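Local structure of elongation factor G (Thermus thermophilus, 2DY1) at residues K461-G466 with W484-P489; Y493-R498 with F533-Y538. The protein binds GTP with magnesium and probably acts as a GTPase elongation factor in the translocation step of protein synthesis. One frame throughout, in Å; residues are numbered along the deposited sequence.

Both contacts belong to one four-stranded mixed sheet in domain IV of elongation factor G, and their centres lie about 9 Å apart. Along the chain the hairpin of contact 1 is complete before strand 494-497 begins the beta-alpha-beta unit of contact 2. Across the sheet the strand order is 464-474, 477-489, 533-541, 494-497, so the late strand 533-541 slots between the hairpin and strand 494-497. Probable backbone hydrogen bonds, R486 N to I536 O and K534 N to E488 O, join the two contacts directly. Contacts 1 and 2 thus account for the two outer strand pairings of a sheet that lies well away from the GTP and magnesium sites.

Contact 1: residues K461-G466 with W484-P489; sequences KKVAEG and WLRLEP
The beta hairpin of strands 464-474 and 477-489 starts and finishes here, with A464 opposite L487 and G466 opposite L485 as antiparallel hydrogen-bonded pairs. L487 N donates to A464 O at 2.8 Å, and A464 N answers to L487 O at 3.2 Å. At the next such pair, L485 N to G466 O and G466 N to L485 O are both 2.9 Å. Between them E465 and R486 form the non-hydrogen-bonded pair, and their side chains leave the sheet on one face.

R486 has CG anti to its backbone N (chi1 179°), and the chain runs extended as far as NE. NH1 bonds E465 OE2 at 2.9 Å; the oxygen lies near the guanidinium plane, whereas the nitrogen stands above the carboxylate plane, and the two planes are turned 75° apart. NE meets E488 OE2 at 2.8 Å on the anti side of that carboxylate. Two acids of the same sheet face therefore share one arginine, fixing the rotation of its head. V463 then lays CG1 over the centre of the guanidinium, 3.4 Å above its plane.

This strand pair is the hairpin edge of the domain IV sheet. Its opposite face, with A464, L485 and L487, packs on helix 549-566 through V563 and A559, and strand 533-541 continues the sheet beyond 477-489. Where the strand pairing gives out, P489 takes over: its CG rests 3.5 Å from K461 C, against the K461-K462 peptide, while V463 CG2 touches its CD, the two side chains crossing at about a right angle. At the other end the W484 ring bends back toward the glycine backbone, bringing CE3 to 3.6 Å from G466 C.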
ATOM      1  N   LYS A 461     -16.787  38.791   6.628  1.00 24.45           N
ATOM      2  CA  LYS A 461     -16.982  39.043   8.050  1.00 33.33           C
ATOM      3  C   LYS A 461     -18.174  39.936   8.404  1.00 32.49           C
ATOM      4  O   LYS A 461     -18.597  39.980   9.564  1.00 30.36           O
ATOM      5  CB  LYS A 461     -15.705  39.635   8.650  1.00 38.05           C
ATOM      6  CG  LYS A 461     -14.588  38.617   8.885  1.00 47.90           C
ATOM      7  CD  LYS A 461     -13.443  39.251   9.668  1.00 55.03           C
ATOM      8  CE  LYS A 461     -12.435  38.216  10.147  1.00 62.17           C
ATOM      9  NZ  LYS A 461     -11.326  38.839  10.931  1.00 60.27           N
ATOM     10  N   LYS A 462     -18.717  40.643   7.420  1.00 30.51           N
ATOM     11  CA  LYS A 462     -19.865  41.498   7.688  1.00 32.47           C
ATOM     12  C   LYS A 462     -20.898  41.463   6.574  1.00 32.21           C
ATOM     13  O   LYS A 462     -20.604  41.104   5.428  1.00 24.38           O
ATOM     14  CB  LYS A 462     -19.421  42.944   7.949  1.00 41.18           C
ATOM     15  CG  LYS A 462     -18.880  43.689   6.743  1.00 41.96           C
ATOM     16  CD  LYS A 462     -18.497  45.123   7.131  1.00 49.61           C
ATOM     17  CE  LYS A 462     -17.967  45.911   5.943  1.00 54.85           C
ATOM     18  NZ  LYS A 462     -17.656  47.329   6.288  1.00 60.35           N
ATOM     19  N   VAL A 463     -22.126  41.820   6.931  1.00 30.62           N
ATOM     20  CA  VAL A 463     -23.224  41.830   5.981  1.00 23.14           C
ATOM     21  C   VAL A 463     -23.075  42.999   5.025  1.00 23.16           C
ATOM     22  O   VAL A 463     -22.582  44.063   5.401  1.00 25.62           O
ATOM     23  CB  VAL A 463     -24.577  41.963   6.700  1.00 25.22           C
ATOM     24  CG1 VAL A 463     -25.706  42.016   5.674  1.00 29.60           C
ATOM     25  CG2 VAL A 463     -24.784  40.792   7.651  1.00 26.84           C
ATOM     26  N   ALA A 464     -23.503  42.793   3.784  1.00 19.00           N
ATOM     27  CA  ALA A 464     -23.464  43.835   2.776  1.00 21.61           C
ATOM     28  C   ALA A 464     -24.490  43.507   1.699  1.00 19.94           C
ATOM     29  O   ALA A 464     -24.896  42.357   1.546  1.00 20.28           O
ATOM     30  CB  ALA A 464     -22.061  43.941   2.170  1.00 24.59           C
ATOM     31  N   GLU A 465     -24.921  44.520   0.964  1.00 22.31           N
ATOM     32  CA  GLU A 465     -25.887  44.291  -0.095  1.00 20.07           C
ATOM     33  C   GLU A 465     -25.729  45.328  -1.182  1.00 22.40           C
ATOM     34  O   GLU A 465     -25.192  46.416  -0.966  1.00 22.15           O
ATOM     35  CB  GLU A 465     -27.316  44.286   0.458  1.00 19.48           C
ATOM     36  CG  GLU A 465     -27.820  45.644   0.917  1.00 21.51           C
ATOM     37  CD  GLU A 465     -29.208  45.578   1.527  1.00 26.06           C
ATOM     38  OE1 GLU A 465     -29.875  46.636   1.548  1.00 24.65           O
ATOM     39  OE2 GLU A 465     -29.622  44.487   1.990  1.00 23.58           O
ATOM     40  N   GLY A 466     -26.184  44.972  -2.367  1.00 17.38           N
ATOM     41  CA  GLY A 466     -26.050  45.865  -3.482  1.00 21.88           C
ATOM     42  C   GLY A 466     -26.603  45.299  -4.755  1.00 18.43           C
ATOM     43  O   GLY A 466     -27.154  44.192  -4.798  1.00 21.91           O
ATOM     44  N   TRP A 484     -30.664  42.326  -7.056  1.00 15.31           N
ATOM     45  CA  TRP A 484     -30.236  42.929  -5.816  1.00 15.78           C
ATOM     46  C   TRP A 484     -29.875  41.742  -4.920  1.00 14.06           C
ATOM     47  O   TRP A 484     -30.705  40.857  -4.650  1.00 14.50           O
ATOM     48  CB  TRP A 484     -31.330  43.784  -5.186  1.00 16.24           C
ATOM     49  CG  TRP A 484     -31.462  45.097  -5.885  1.00 14.72           C
ATOM     50  CD1 TRP A 484     -32.214  45.362  -6.993  1.00 16.48           C
ATOM     51  CD2 TRP A 484     -30.795  46.324  -5.543  1.00 18.45           C
ATOM     52  NE1 TRP A 484     -32.059  46.688  -7.358  1.00 14.14           N
ATOM     53  CE2 TRP A 484     -31.195  47.298  -6.489  1.00 15.04           C
ATOM     54  CE3 TRP A 484     -29.903  46.695  -4.525  1.00 18.55           C
ATOM     55  CZ2 TRP A 484     -30.729  48.624  -6.450  1.00 19.16           C
ATOM     56  CZ3 TRP A 484     -29.442  48.016  -4.485  1.00 25.49           C
ATOM     57  CH2 TRP A 484     -29.857  48.959  -5.443  1.00 23.22           C
ATOM     58  N   LEU A 485     -28.634  41.757  -4.450  1.00 15.62           N
ATOM     59  CA  LEU A 485     -28.061  40.684  -3.644  1.00 14.74           C
ATOM     60  C   LEU A 485     -27.556  41.118  -2.270  1.00 16.18           C
ATOM     61  O   LEU A 485     -26.864  42.123  -2.144  1.00 17.59           O
ATOM     62  CB  LEU A 485     -26.869  40.092  -4.404  1.00 15.26           C
ATOM     63  CG  LEU A 485     -26.021  39.057  -3.650  1.00 17.03           C
ATOM     64  CD1 LEU A 485     -26.802  37.750  -3.567  1.00 16.16           C
ATOM     65  CD2 LEU A 485     -24.700  38.821  -4.401  1.00 17.75           C
ATOM     66  N   ARG A 486     -27.900  40.345  -1.246  1.00 14.74           N
ATOM     67  CA  ARG A 486     -27.415  40.601   0.107  1.00 14.83           C
ATOM     68  C   ARG A 486     -26.567  39.373   0.469  1.00 16.08           C
ATOM     69  O   ARG A 486     -26.998  38.240   0.273  1.00 15.21           O
ATOM     70  CB  ARG A 486     -28.601  40.729   1.081  1.00 16.05           C
ATOM     71  CG  ARG A 486     -28.236  40.983   2.534  1.00 20.86           C
ATOM     72  CD  ARG A 486     -29.522  41.003   3.367  1.00 22.43           C
ATOM     73  NE  ARG A 486     -29.316  41.229   4.798  1.00 21.42           N
ATOM     74  CZ  ARG A 486     -29.089  42.417   5.351  1.00 18.41           C
ATOM     75  NH1 ARG A 486     -29.026  43.514   4.608  1.00 23.69           N
ATOM     76  NH2 ARG A 486     -28.936  42.513   6.666  1.00 27.63           N
ATOM     77  N   LEU A 487     -25.357  39.610   0.977  1.00 18.72           N
ATOM     78  CA  LEU A 487     -24.456  38.535   1.401  1.00 18.16           C
ATOM     79  C   LEU A 487     -24.298  38.610   2.912  1.00 20.64           C
ATOM     80  O   LEU A 487     -24.090  39.685   3.474  1.00 21.09           O
ATOM     81  CB  LEU A 487     -23.068  38.689   0.757  1.00 20.16           C
ATOM     82  CG  LEU A 487     -22.966  38.491  -0.753  1.00 17.94           C
ATOM     83  CD1 LEU A 487     -21.497  38.641  -1.160  1.00 18.82           C
ATOM     84  CD2 LEU A 487     -23.488  37.113  -1.158  1.00 17.98           C
ATOM     85  N   GLU A 488     -24.393  37.470   3.577  1.00 20.34           N
ATOM     86  CA  GLU A 488     -24.247  37.453   5.024  1.00 22.08           C
ATOM     87  C   GLU A 488     -23.289  36.358   5.428  1.00 22.74           C
ATOM     88  O   GLU A 488     -23.317  35.258   4.864  1.00 23.38           O
ATOM     89  CB  GLU A 488     -25.590  37.176   5.690  1.00 22.35           C
ATOM     90  CG  GLU A 488     -26.691  38.120   5.268  1.00 22.80           C
ATOM     91  CD  GLU A 488     -27.996  37.832   5.978  1.00 27.43           C
ATOM     92  OE1 GLU A 488     -28.214  36.672   6.393  1.00 31.18           O
ATOM     93  OE2 GLU A 488     -28.810  38.769   6.110  1.00 28.65           O
ATOM     94  N   PRO A 489     -22.416  36.640   6.403  1.00 25.85           N
ATOM     95  CA  PRO A 489     -21.478  35.605   6.837  1.00 25.62           C
ATOM     96  C   PRO A 489     -22.322  34.426   7.309  1.00 24.99           C
ATOM     97  O   PRO A 489     -23.378  34.627   7.903  1.00 25.30           O
ATOM     98  CB  PRO A 489     -20.738  36.279   7.993  1.00 25.97           C
ATOM     99  CG  PRO A 489     -20.742  37.727   7.595  1.00 25.40           C
ATOM    100  CD  PRO A 489     -22.168  37.912   7.103  1.00 24.95           C
TER

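Contact 2: residues Y493-R498 with F533-Y538; sequences YGFEWR and FKAIVY
A535 O takes the shortest hydrogen bond of this pairing, 2.7 Å from E496 N, and F495 CA-H also leans on it. The neighbouring strand bonds follow in parallel register: A535 N to G494 O, V537 N to E496 O at 3.0 Å, and R498 N to V537 O. One water donates to both R498 O and Y538 O, linking the two chains just past the last direct bond.

Strands 494-497 and 533-541 are the two parallel strands of a beta-alpha-beta unit, and the connecting helix 509-520 covers the face bearing F495 and W497. There V537 has CG1 anti to the backbone N (chi1 172°), 3.9 Å from W497 CZ3, while CG2, anti to the carbonyl carbon, lies 3.7 Å from F495 CE1. At the start of the pair, Y493 turns a ring edge to the face of F533 in an offset edge-to-face stack, planes at 90°, while its OH bonds E513 of the helix.

The other face carries E496 and K534 beside I536, with R498 just past the strand end. E496 OE2 reaches K534 NZ in a long, weak salt bridge of 3.5 Å, and OE1 sits over the guanidinium of R498, 3.1 Å from NH2 and well out of plane. R498 instead points NH1 at W497 O. An alanine at E496 would probably leave K534 and R498 without the charge between them and take away the carboxylate oxygen beside I536 CG1 and CD1. With one long, weak bond to K534 and only charge attraction to R498, this network is likely to act mainly through electrostatics, while the backbone bonds set the register.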
ATOM      1  N   TYR A 493     -22.731  27.453   3.017  1.00 28.38           N
ATOM      2  CA  TYR A 493     -23.354  28.120   1.886  1.00 24.44           C
ATOM      3  C   TYR A 493     -24.865  27.954   1.892  1.00 28.28           C
ATOM      4  O   TYR A 493     -25.394  26.901   2.251  1.00 24.46           O
ATOM      5  CB  TYR A 493     -22.793  27.576   0.564  1.00 26.04           C
ATOM      6  CG  TYR A 493     -23.569  28.011  -0.662  1.00 24.75           C
ATOM      7  CD1 TYR A 493     -24.609  27.233  -1.162  1.00 25.58           C
ATOM      8  CD2 TYR A 493     -23.282  29.221  -1.298  1.00 30.18           C
ATOM      9  CE1 TYR A 493     -25.354  27.650  -2.270  1.00 22.72           C
ATOM     10  CE2 TYR A 493     -24.020  29.649  -2.406  1.00 23.67           C
ATOM     11  CZ  TYR A 493     -25.050  28.859  -2.884  1.00 26.88           C
ATOM     12  OH  TYR A 493     -25.789  29.282  -3.966  1.00 25.34           O
ATOM     13  N   GLY A 494     -25.552  29.011   1.474  1.00 23.33           N
ATOM     14  CA  GLY A 494     -26.992  28.979   1.395  1.00 22.31           C
ATOM     15  C   GLY A 494     -27.440  30.007   0.374  1.00 18.49           C
ATOM     16  O   GLY A 494     -26.841  31.070   0.269  1.00 19.60           O
ATOM     17  N   PHE A 495     -28.467  29.671  -0.395  1.00 19.81           N
ATOM     18  CA  PHE A 495     -29.024  30.595  -1.376  1.00 18.74           C
ATOM     19  C   PHE A 495     -30.489  30.757  -1.008  1.00 19.46           C
ATOM     20  O   PHE A 495     -31.210  29.768  -0.843  1.00 21.91           O
ATOM     21  CB  PHE A 495     -28.928  30.034  -2.795  1.00 18.65           C
ATOM     22  CG  PHE A 495     -29.565  30.911  -3.830  1.00 17.51           C
ATOM     23  CD1 PHE A 495     -28.875  31.994  -4.360  1.00 17.91           C
ATOM     24  CD2 PHE A 495     -30.874  30.674  -4.248  1.00 20.56           C
ATOM     25  CE1 PHE A 495     -29.486  32.833  -5.297  1.00 17.99           C
ATOM     26  CE2 PHE A 495     -31.488  31.507  -5.180  1.00 19.90           C
ATOM     27  CZ  PHE A 495     -30.787  32.587  -5.704  1.00 20.17           C
ATOM     28  N   GLU A 496     -30.926  32.006  -0.869  1.00 17.38           N
ATOM     29  CA  GLU A 496     -32.316  32.295  -0.526  1.00 17.30           C
ATOM     30  C   GLU A 496     -33.000  33.139  -1.583  1.00 16.11           C
ATOM     31  O   GLU A 496     -32.520  34.213  -1.918  1.00 18.49           O
ATOM     32  CB  GLU A 496     -32.403  33.065   0.802  1.00 20.69           C
ATOM     33  CG  GLU A 496     -32.316  32.226   2.054  1.00 28.93           C
ATOM     34  CD  GLU A 496     -32.385  33.085   3.306  1.00 26.04           C
ATOM     35  OE1 GLU A 496     -33.039  34.156   3.264  1.00 26.15           O
ATOM     36  OE2 GLU A 496     -31.796  32.684   4.325  1.00 34.55           O
ATOM     37  N   TRP A 497     -34.115  32.654  -2.111  1.00 16.82           N
ATOM     38  CA  TRP A 497     -34.889  33.429  -3.068  1.00 14.75           C
ATOM     39  C   TRP A 497     -35.902  34.208  -2.233  1.00 15.71           C
ATOM     40  O   TRP A 497     -36.791  33.618  -1.606  1.00 18.35           O
ATOM     41  CB  TRP A 497     -35.634  32.504  -4.008  1.00 16.67           C
ATOM     42  CG  TRP A 497     -36.367  33.166  -5.110  1.00 17.75           C
ATOM     43  CD1 TRP A 497     -37.718  33.178  -5.299  1.00 21.46           C
ATOM     44  CD2 TRP A 497     -35.793  33.776  -6.269  1.00 16.03           C
ATOM     45  NE1 TRP A 497     -38.024  33.742  -6.511  1.00 20.77           N
ATOM     46  CE2 TRP A 497     -36.858  34.119  -7.129  1.00 17.16           C
ATOM     47  CE3 TRP A 497     -34.477  34.060  -6.667  1.00 15.56           C
ATOM     48  CZ2 TRP A 497     -36.652  34.726  -8.373  1.00 18.29           C
ATOM     49  CZ3 TRP A 497     -34.268  34.664  -7.901  1.00 18.87           C
ATOM     50  CH2 TRP A 497     -35.351  34.989  -8.742  1.00 17.51           C
ATOM     51  N   ARG A 498     -35.766  35.528  -2.203  1.00 13.99           N
ATOM     52  CA  ARG A 498     -36.695  36.358  -1.444  1.00 15.35           C
ATOM     53  C   ARG A 498     -37.332  37.401  -2.349  1.00 16.17           C
ATOM     54  O   ARG A 498     -37.708  38.478  -1.913  1.00 15.44           O
ATOM     55  CB  ARG A 498     -35.972  37.036  -0.269  1.00 15.34           C
ATOM     56  CG  ARG A 498     -35.513  36.054   0.811  1.00 17.29           C
ATOM     57  CD  ARG A 498     -36.714  35.454   1.552  1.00 17.93           C
ATOM     58  NE  ARG A 498     -36.300  34.522   2.596  1.00 21.03           N
ATOM     59  CZ  ARG A 498     -36.021  33.234   2.403  1.00 23.26           C
ATOM     60  NH1 ARG A 498     -36.106  32.683   1.188  1.00 23.36           N
ATOM     61  NH2 ARG A 498     -35.659  32.487   3.438  1.00 24.07           N
ATOM     62  N   PHE A 533     -20.941  31.869   3.276  1.00 21.04           N
ATOM     63  CA  PHE A 533     -21.852  32.997   3.081  1.00 21.73           C
ATOM     64  C   PHE A 533     -23.224  32.541   2.645  1.00 19.05           C
ATOM     65  O   PHE A 533     -23.376  31.493   2.013  1.00 19.28           O
ATOM     66  CB  PHE A 533     -21.325  33.981   2.027  1.00 20.09           C
ATOM     67  CG  PHE A 533     -21.244  33.415   0.643  1.00 17.96           C
ATOM     68  CD1 PHE A 533     -20.066  32.827   0.179  1.00 20.09           C
ATOM     69  CD2 PHE A 533     -22.349  33.455  -0.210  1.00 20.06           C
ATOM     70  CE1 PHE A 533     -19.990  32.293  -1.107  1.00 16.89           C
ATOM     71  CE2 PHE A 533     -22.282  32.922  -1.494  1.00 17.97           C
ATOM     72  CZ  PHE A 533     -21.097  32.338  -1.949  1.00 19.16           C
ATOM     73  N   LYS A 534     -24.217  33.354   2.990  1.00 19.80           N
ATOM     74  CA  LYS A 534     -25.589  33.104   2.596  1.00 18.96           C
ATOM     75  C   LYS A 534     -25.838  34.195   1.566  1.00 15.46           C
ATOM     76  O   LYS A 534     -25.486  35.355   1.795  1.00 19.24           O
ATOM     77  CB  LYS A 534     -26.540  33.270   3.786  1.00 27.93           C
ATOM     78  CG  LYS A 534     -28.002  33.021   3.438  1.00 32.60           C
ATOM     79  CD  LYS A 534     -28.913  33.226   4.650  1.00 41.10           C
ATOM     80  CE  LYS A 534     -28.585  32.254   5.776  1.00 48.23           C
ATOM     81  NZ  LYS A 534     -29.516  32.403   6.933  1.00 56.00           N
ATOM     82  N   ALA A 535     -26.394  33.808   0.420  1.00 16.10           N
ATOM     83  CA  ALA A 535     -26.697  34.748  -0.648  1.00 14.74           C
ATOM     84  C   ALA A 535     -28.216  34.878  -0.717  1.00 16.54           C
ATOM     85  O   ALA A 535     -28.928  33.894  -0.932  1.00 19.07           O
ATOM     86  CB  ALA A 535     -26.146  34.231  -1.983  1.00 16.91           C
ATOM     87  N   ILE A 536     -28.700  36.101  -0.541  1.00 16.04           N
ATOM     88  CA  ILE A 536     -30.124  36.397  -0.569  1.00 15.25           C
ATOM     89  C   ILE A 536     -30.442  37.321  -1.750  1.00 15.04           C
ATOM     90  O   ILE A 536     -29.911  38.435  -1.835  1.00 15.50           O
ATOM     91  CB  ILE A 536     -30.542  37.101   0.745  1.00 17.64           C
ATOM     92  CG1 ILE A 536     -30.184  36.215   1.949  1.00 19.39           C
ATOM     93  CG2 ILE A 536     -32.038  37.381   0.727  1.00 17.13           C
ATOM     94  CD1 ILE A 536     -30.427  36.884   3.301  1.00 23.67           C
ATOM     95  N   VAL A 537     -31.290  36.851  -2.669  1.00 14.61           N
ATOM     96  CA  VAL A 537     -31.697  37.675  -3.811  1.00 13.41           C
ATOM     97  C   VAL A 537     -33.045  38.227  -3.378  1.00 15.05           C
ATOM     98  O   VAL A 537     -34.022  37.480  -3.227  1.00 15.06           O
ATOM     99  CB  VAL A 537     -31.791  36.833  -5.090  1.00 16.77           C
ATOM    100  CG1 VAL A 537     -32.418  37.669  -6.242  1.00 16.01           C
ATOM    101  CG2 VAL A 537     -30.385  36.377  -5.473  1.00 19.45           C
ATOM    102  N   TYR A 538     -33.089  39.542  -3.173  1.00 14.95           N
ATOM    103  CA  TYR A 538     -34.274  40.172  -2.612  1.00 15.34           C
ATOM    104  C   TYR A 538     -35.025  41.198  -3.428  1.00 16.48           C
ATOM    105  O   TYR A 538     -36.079  41.665  -3.007  1.00 14.62           O
ATOM    106  CB  TYR A 538     -33.902  40.792  -1.269  1.00 15.71           C
ATOM    107  CG  TYR A 538     -32.920  41.946  -1.350  1.00 16.09           C
ATOM    108  CD1 TYR A 538     -31.534  41.729  -1.378  1.00 14.68           C
ATOM    109  CD2 TYR A 538     -33.380  43.262  -1.391  1.00 14.67           C
ATOM    110  CE1 TYR A 538     -30.650  42.806  -1.442  1.00 19.14           C
ATOM    111  CE2 TYR A 538     -32.508  44.334  -1.456  1.00 17.27           C
ATOM    112  CZ  TYR A 538     -31.145  44.103  -1.481  1.00 19.94           C
ATOM    113  OH  TYR A 538     -30.288  45.175  -1.543  1.00 20.61           O
TER
HETATM  114  O   HOH W   1     -37.164  40.674  -0.475  1.00 19.86           O